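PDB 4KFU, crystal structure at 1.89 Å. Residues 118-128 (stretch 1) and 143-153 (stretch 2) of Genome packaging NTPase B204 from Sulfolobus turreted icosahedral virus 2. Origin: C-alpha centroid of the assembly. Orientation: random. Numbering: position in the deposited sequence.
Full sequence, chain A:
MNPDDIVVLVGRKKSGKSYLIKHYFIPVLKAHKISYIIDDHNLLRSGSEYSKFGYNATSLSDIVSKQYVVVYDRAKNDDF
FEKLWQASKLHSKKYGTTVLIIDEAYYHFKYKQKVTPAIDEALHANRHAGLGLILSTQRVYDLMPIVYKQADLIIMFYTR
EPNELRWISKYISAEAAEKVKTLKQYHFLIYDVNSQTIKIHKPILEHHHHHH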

# COMPACT_ATOMS: atom_id res chain seq x y z
N ALA A 118 12.28 3.48 10.63
CA ALA A 118 11.13 3.96 9.85
C ALA A 118 10.11 2.85 9.59
O ALA A 118 8.90 3.07 9.72
CB ALA A 118 11.60 4.56 8.53
N ILE A 119 10.59 1.67 9.20
CA ILE A 119 9.69 0.54 8.95
C ILE A 119 8.96 0.14 10.23
O ILE A 119 7.75 -0.05 10.22
CB ILE A 119 10.46 -0.70 8.41
CG1 ILE A 119 11.16 -0.36 7.09
CG2 ILE A 119 9.51 -1.88 8.23
CD1 ILE A 119 10.23 0.09 6.00
N ASP A 120 9.70 0.03 11.33
CA ASP A 120 9.07 -0.31 12.59
C ASP A 120 8.01 0.70 12.98
O ASP A 120 6.91 0.34 13.41
CB ASP A 120 10.10 -0.45 13.71
CG ASP A 120 9.51 -1.08 14.95
OD1 ASP A 120 9.29 -2.31 14.92
OD2 ASP A 120 9.23 -0.35 15.92
N GLU A 121 8.33 1.98 12.83
CA GLU A 121 7.35 3.01 13.15
C GLU A 121 6.13 2.95 12.23
O GLU A 121 4.99 3.13 12.69
CB GLU A 121 8.00 4.40 13.05
CG GLU A 121 7.35 5.42 13.95
CD GLU A 121 7.81 6.85 13.69
OE1 GLU A 121 8.97 7.04 13.26
OE2 GLU A 121 7.01 7.78 13.92
N ALA A 122 6.37 2.72 10.94
CA ALA A 122 5.29 2.68 9.97
C ALA A 122 4.28 1.59 10.33
O ALA A 122 3.07 1.78 10.18
CB ALA A 122 5.86 2.42 8.59
N LEU A 123 4.78 0.45 10.80
CA LEU A 123 3.92 -0.71 11.05
C LEU A 123 3.35 -0.76 12.47
O LEU A 123 2.40 -1.49 12.72
CB LEU A 123 4.68 -2.02 10.75
CG LEU A 123 5.08 -2.33 9.32
CD1 LEU A 123 5.73 -3.71 9.25
CD2 LEU A 123 3.89 -2.26 8.34
N HIS A 124 3.92 0.01 13.39
CA HIS A 124 3.44 -0.03 14.78
C HIS A 124 2.95 1.31 15.34
O HIS A 124 2.20 1.34 16.32
CB HIS A 124 4.51 -0.61 15.71
CG HIS A 124 4.93 -2.00 15.37
ND1 HIS A 124 6.07 -2.28 14.64
CD2 HIS A 124 4.36 -3.20 15.65
CE1 HIS A 124 6.18 -3.59 14.49
NE2 HIS A 124 5.16 -4.17 15.09
N ALA A 125 3.36 2.42 14.75
CA ALA A 125 3.04 3.71 15.34
C ALA A 125 2.47 4.66 14.30
O ALA A 125 2.60 5.88 14.42
CB ALA A 125 4.27 4.31 15.98
N ASN A 126 1.84 4.10 13.27
CA ASN A 126 1.41 4.92 12.15
C ASN A 126 0.31 5.90 12.53
O ASN A 126 0.28 7.04 12.04
CB ASN A 126 1.01 4.06 10.95
CG ASN A 126 -0.27 3.27 11.19
OD1 ASN A 126 -0.28 2.31 11.96
ND2 ASN A 126 -1.34 3.67 10.53
N ARG A 127 -0.58 5.46 13.42
CA ARG A 127 -1.69 6.33 13.84
C ARG A 127 -1.17 7.55 14.60
O ARG A 127 -1.64 8.66 14.39
CB ARG A 127 -2.72 5.55 14.66
CG ARG A 127 -3.31 4.35 13.92
CD ARG A 127 -4.74 4.06 14.37
NE ARG A 127 -5.15 2.68 14.11
CZ ARG A 127 -5.74 2.27 12.99
NH1 ARG A 127 -5.99 3.12 12.00
NH2 ARG A 127 -6.07 0.99 12.85
N HIS A 128 -0.19 7.34 15.47
CA HIS A 128 0.40 8.44 16.22
C HIS A 128 1.17 9.37 15.29
O HIS A 128 1.31 10.57 15.57
CB HIS A 128 1.30 7.91 17.34
CG HIS A 128 2.18 8.96 17.96
ND1 HIS A 128 3.45 9.22 17.52
CD2 HIS A 128 1.95 9.81 18.99
CE1 HIS A 128 3.98 10.19 18.25
NE2 HIS A 128 3.09 10.56 19.15
N LEU A 143 6.62 -9.88 0.85
CA LEU A 143 6.77 -8.96 1.99
C LEU A 143 7.02 -9.64 3.33
O LEU A 143 6.66 -10.80 3.52
CB LEU A 143 5.51 -8.09 2.12
CG LEU A 143 5.01 -7.39 0.86
CD1 LEU A 143 3.75 -6.59 1.16
CD2 LEU A 143 6.10 -6.50 0.25
N MET A 144 7.59 -8.88 4.27
CA MET A 144 7.72 -9.32 5.65
C MET A 144 6.37 -9.74 6.20
O MET A 144 5.40 -8.99 6.09
CB MET A 144 8.25 -8.17 6.52
CG MET A 144 9.73 -7.92 6.41
SD MET A 144 10.17 -6.20 6.79
CE MET A 144 8.73 -5.67 7.67
N PRO A 145 6.28 -10.94 6.79
CA PRO A 145 5.01 -11.40 7.37
C PRO A 145 4.42 -10.42 8.38
O PRO A 145 3.20 -10.36 8.50
CB PRO A 145 5.39 -12.71 8.05
CG PRO A 145 6.56 -13.21 7.27
CD PRO A 145 7.32 -11.98 6.85
N ILE A 146 5.26 -9.65 9.08
CA ILE A 146 4.71 -8.68 10.04
C ILE A 146 3.84 -7.60 9.40
O ILE A 146 2.94 -7.06 10.05
CB ILE A 146 5.78 -8.05 10.96
CG1 ILE A 146 6.89 -7.37 10.14
CG2 ILE A 146 6.33 -9.10 11.90
CD1 ILE A 146 7.78 -6.48 10.99
N VAL A 147 4.08 -7.30 8.13
CA VAL A 147 3.15 -6.43 7.39
C VAL A 147 1.71 -6.94 7.45
O VAL A 147 0.77 -6.17 7.66
CB VAL A 147 3.57 -6.25 5.90
CG1 VAL A 147 2.47 -5.53 5.11
CG2 VAL A 147 4.88 -5.49 5.80
N TYR A 148 1.52 -8.25 7.27
CA TYR A 148 0.16 -8.77 7.31
C TYR A 148 -0.40 -8.83 8.73
O TYR A 148 -1.60 -8.66 8.92
CB TYR A 148 0.05 -10.14 6.61
CG TYR A 148 0.62 -10.11 5.21
CD1 TYR A 148 -0.05 -9.44 4.20
CD2 TYR A 148 1.83 -10.72 4.91
CE1 TYR A 148 0.47 -9.39 2.90
CE2 TYR A 148 2.37 -10.66 3.61
CZ TYR A 148 1.66 -10.00 2.62
OH TYR A 148 2.16 -9.94 1.33
N LYS A 149 0.46 -9.07 9.72
CA LYS A 149 0.00 -9.09 11.10
C LYS A 149 -0.40 -7.69 11.59
O LYS A 149 -1.28 -7.54 12.44
CB LYS A 149 1.08 -9.66 12.01
CG LYS A 149 1.60 -11.05 11.60
CD LYS A 149 0.47 -12.06 11.44
CE LYS A 149 -0.26 -12.30 12.74
NZ LYS A 149 -0.58 -13.75 12.93
N GLN A 150 0.24 -6.66 11.04
CA GLN A 150 -0.02 -5.29 11.46
C GLN A 150 -1.08 -4.57 10.63
O GLN A 150 -1.54 -3.47 10.99
CB GLN A 150 1.28 -4.47 11.44
CG GLN A 150 2.30 -4.90 12.47
CD GLN A 150 1.73 -4.90 13.88
OE1 GLN A 150 1.68 -5.94 14.54
NE2 GLN A 150 1.30 -3.73 14.35
N ALA A 151 -1.47 -5.16 9.51
CA ALA A 151 -2.45 -4.52 8.63
C ALA A 151 -3.83 -4.43 9.29
O ALA A 151 -4.14 -5.19 10.22
CB ALA A 151 -2.53 -5.29 7.31
N ASP A 152 -4.66 -3.50 8.81
CA ASP A 152 -6.06 -3.44 9.22
C ASP A 152 -6.94 -4.09 8.17
O ASP A 152 -7.98 -4.69 8.48
CB ASP A 152 -6.51 -2.00 9.44
CG ASP A 152 -5.73 -1.31 10.52
OD1 ASP A 152 -6.02 -1.57 11.71
OD2 ASP A 152 -4.82 -0.52 10.19
N LEU A 153 -6.52 -3.96 6.91
CA LEU A 153 -7.25 -4.50 5.77
C LEU A 153 -6.26 -5.16 4.82
O LEU A 153 -5.23 -4.58 4.48
CB LEU A 153 -7.98 -3.39 5.02
CG LEU A 153 -9.23 -2.79 5.68
CD1 LEU A 153 -9.90 -1.81 4.74
CD2 LEU A 153 -10.21 -3.88 6.09

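The strongest polar contact is a salt bridge between Arg 127 and Asp 152. Arg 127 NH2 lies 2.8 Å from Asp 152 OD1, and the carboxylate oxygen sits at the edge of the guanidinium, near its plane. Opposite charges meet there, near the plane that holds the guanidinium N-H bonds. Both side chains also bond elsewhere in the structure.

The one hydrogen bond across the stretches runs from Gln 150 NE2 to Leu 123 O, 3.0 Å with an N-H...O angle of 153°. It reaches a carbonyl close to the end of helix 118-124, where regular helical bonding runs out. Gln 150 NE2 also lies 3.4 Å from His 124 CD2, oblique to the ring. The imidazole is held by its own helix: His 124 ND1 donates to Asp 120 O at 3.0 Å.

The apolar packing centres on Leu 123. Its CD1 lies 3.9 Å from Met 144 CE, 3.9 Å from Ile 146 CD1 and 4.0 Å from Val 147 CG2. Ile 119, one turn earlier, extends the patch, with CG2 3.9 Å from Met 144 CE.

The helices 118-124 and 145-150 run in roughly the same direction, at 26°, and their axes approach to 10.1 Å. The contacts between them are made by side chains, apart from the carbonyl Leu 123 O. The CA atoms of Leu 123 and Gln 150 come nearest, at 6.1 Å. The contact is modest, burying 386 Å² in total.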